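Local coordinates for cytolethal distending toxin protein B (Haemophilus ducreyi, PDB 1SR4) that forms the DNase I-like subunit of a tripartite bacterial genotoxin and probably damages the DNA of host cells, at residues N24-V27 against R28-L31. Sequence-based numbering, arbitrary orientation.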
ATOM      1  N   ASN B  24      -4.040  -5.424  -6.956  1.00  9.26           N
ATOM      2  CA  ASN B  24      -2.959  -5.173  -7.901  1.00 10.10           C
ATOM      3  C   ASN B  24      -2.218  -3.866  -7.757  1.00 11.80           C
ATOM      4  O   ASN B  24      -1.102  -3.736  -8.258  1.00 10.85           O
ATOM      5  CB  ASN B  24      -3.460  -5.371  -9.321  1.00 10.78           C
ATOM      6  CG  ASN B  24      -3.726  -6.830  -9.615  1.00 14.72           C
ATOM      7  OD1 ASN B  24      -2.812  -7.660  -9.551  1.00 15.02           O
ATOM      8  ND2 ASN B  24      -4.975  -7.162  -9.900  1.00 16.46           N
ATOM      9  N   ILE B  25      -2.822  -2.904  -7.067  1.00  8.18           N
ATOM     10  CA  ILE B  25      -2.143  -1.641  -6.821  1.00  8.79           C
ATOM     11  C   ILE B  25      -1.438  -1.730  -5.459  1.00 11.54           C
ATOM     12  O   ILE B  25      -0.207  -1.836  -5.392  1.00 12.75           O
ATOM     13  CB  ILE B  25      -3.135  -0.455  -6.814  1.00  8.20           C
ATOM     14  CG1 ILE B  25      -3.715  -0.273  -8.222  1.00  9.26           C
ATOM     15  CG2 ILE B  25      -2.435   0.846  -6.319  1.00  8.39           C
ATOM     16  CD1 ILE B  25      -4.835   0.751  -8.300  1.00  8.49           C
ATOM     17  N   ASN B  26      -2.210  -1.754  -4.373  1.00 10.87           N
ATOM     18  CA  ASN B  26      -1.611  -1.760  -3.039  1.00  8.92           C
ATOM     19  C   ASN B  26      -1.061  -3.073  -2.461  1.00 10.94           C
ATOM     20  O   ASN B  26       0.073  -3.100  -1.961  1.00  9.09           O
ATOM     21  CB  ASN B  26      -2.595  -1.144  -2.050  1.00 10.42           C
ATOM     22  CG  ASN B  26      -3.001   0.264  -2.442  1.00 10.56           C
ATOM     23  OD1 ASN B  26      -4.172   0.536  -2.695  1.00  9.70           O
ATOM     24  ND2 ASN B  26      -2.029   1.166  -2.502  1.00  8.63           N
ATOM     25  N   VAL B  27      -1.838  -4.153  -2.493  1.00  9.15           N
ATOM     26  CA  VAL B  27      -1.317  -5.401  -1.942  1.00  9.27           C
ATOM     27  C   VAL B  27      -0.005  -5.798  -2.625  1.00  8.98           C
ATOM     28  O   VAL B  27       0.922  -6.216  -1.953  1.00  9.72           O
ATOM     29  CB  VAL B  27      -2.331  -6.550  -2.048  1.00  9.35           C
ATOM     30  CG1 VAL B  27      -1.698  -7.862  -1.558  1.00  6.35           C
ATOM     31  CG2 VAL B  27      -3.545  -6.235  -1.188  1.00  7.83           C
ATOM     32  N   ARG B  28       0.089  -5.651  -3.947  1.00  9.07           N
ATOM     33  CA  ARG B  28       1.331  -5.990  -4.632  1.00 11.13           C
ATOM     34  C   ARG B  28       2.497  -5.156  -4.099  1.00  9.93           C
ATOM     35  O   ARG B  28       3.585  -5.667  -3.885  1.00 10.01           O
ATOM     36  CB  ARG B  28       1.200  -5.775  -6.144  1.00 14.12           C
ATOM     37  CG  ARG B  28       0.105  -6.613  -6.797  1.00 19.74           C
ATOM     38  CD  ARG B  28       0.019  -6.351  -8.302  1.00 22.61           C
ATOM     39  NE  ARG B  28       1.137  -6.968  -8.972  1.00 26.85           N
ATOM     40  CZ  ARG B  28       1.051  -8.048  -9.729  1.00 22.85           C
ATOM     41  NH1 ARG B  28      -0.114  -8.635  -9.939  1.00 26.43           N
ATOM     42  NH2 ARG B  28       2.150  -8.562 -10.226  1.00 26.72           N
ATOM     43  N   GLN B  29       2.276  -3.868  -3.880  1.00  7.75           N
ATOM     44  CA  GLN B  29       3.351  -3.026  -3.367  1.00  9.40           C
ATOM     45  C   GLN B  29       3.755  -3.378  -1.930  1.00 10.61           C
ATOM     46  O   GLN B  29       4.929  -3.249  -1.563  1.00 10.07           O
ATOM     47  CB  GLN B  29       2.950  -1.536  -3.494  1.00 11.71           C
ATOM     48  CG  GLN B  29       2.955  -1.056  -4.960  1.00 11.32           C
ATOM     49  CD  GLN B  29       2.314   0.322  -5.193  1.00 15.30           C
ATOM     50  OE1 GLN B  29       2.083   1.087  -4.253  1.00 14.92           O
ATOM     51  NE2 GLN B  29       2.043   0.645  -6.473  1.00 14.77           N
ATOM     52  N   LEU B  30       2.810  -3.841  -1.115  1.00  9.03           N
ATOM     53  CA  LEU B  30       3.136  -4.190   0.269  1.00 10.99           C
ATOM     54  C   LEU B  30       4.038  -5.428   0.345  1.00 10.04           C
ATOM     55  O   LEU B  30       4.784  -5.619   1.313  1.00  9.59           O
ATOM     56  CB  LEU B  30       1.850  -4.448   1.082  1.00  7.28           C
ATOM     57  CG  LEU B  30       0.865  -3.268   1.169  1.00 11.50           C
ATOM     58  CD1 LEU B  30      -0.327  -3.697   2.019  1.00  9.14           C
ATOM     59  CD2 LEU B  30       1.526  -2.022   1.782  1.00  7.56           C
ATOM     60  N   LEU B  31       3.956  -6.271  -0.677  1.00  9.21           N
ATOM     61  CA  LEU B  31       4.749  -7.503  -0.711  1.00 11.97           C
ATOM     62  C   LEU B  31       6.087  -7.429  -1.461  1.00 12.28           C
ATOM     63  O   LEU B  31       6.902  -8.335  -1.356  1.00 14.52           O
ATOM     64  CB  LEU B  31       3.904  -8.620  -1.340  1.00 10.30           C
ATOM     65  CG  LEU B  31       2.611  -8.991  -0.606  1.00 12.28           C
ATOM     66  CD1 LEU B  31       1.651  -9.716  -1.551  1.00 12.63           C
ATOM     67  CD2 LEU B  31       2.947  -9.844   0.600  1.00 13.41           C
TER
HETATM   68  O   HOH W   1       1.541  -2.161  -8.034  1.00 15.86           O
HETATM   69  O   HOH W   2       0.474   1.634  -2.437  1.00 37.37           O
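Arg28 reaches back one turn to Asn24. Its NH1 donates to Asn24 OD1 at 2.9 Å, with an N-H...O angle of 154°. The acceptor sits at the rim of the guanidinium, close to level with it, and the amide and guanidinium planes are 31° apart. A bend at chi3 (74°) turns the head of Arg28 toward the amide. Asn24 ND2 is hydrogen-bonded to Glu20 OE2. Water 1 lies 3.1 Å from Asn24 O and can donate to it, though other acceptors compete for its protons; it accepts from Gln29 NE2.

Both segments belong to helix 20-31, the crossover helix of a beta-alpha-beta unit between strands 7-11 and 39-43 of the DNase I-like fold. A pi-type turn widens the helix at 24-27. Leu30 N donates to Asn26 O at 3.0 Å, and Leu31 N to Val27 O at 3.3 Å. Water 2 accepts from Asn26 ND2 and donates to Gln29 OE1; both distances are unusually short, so the fine geometry is doubtful. Asn26 OD1 bonds Thr249 OG1 and ND2 bonds Gln247 O; Gln29 OE1 bonds Arg245 N and NE2 bonds Ser246 OG. Val27 and Leu31 run alongside each other, CG1 to CD1 3.8 Å. Arg28 also packs on Pro99 of the toxin C subunit and Val205 of the A subunit.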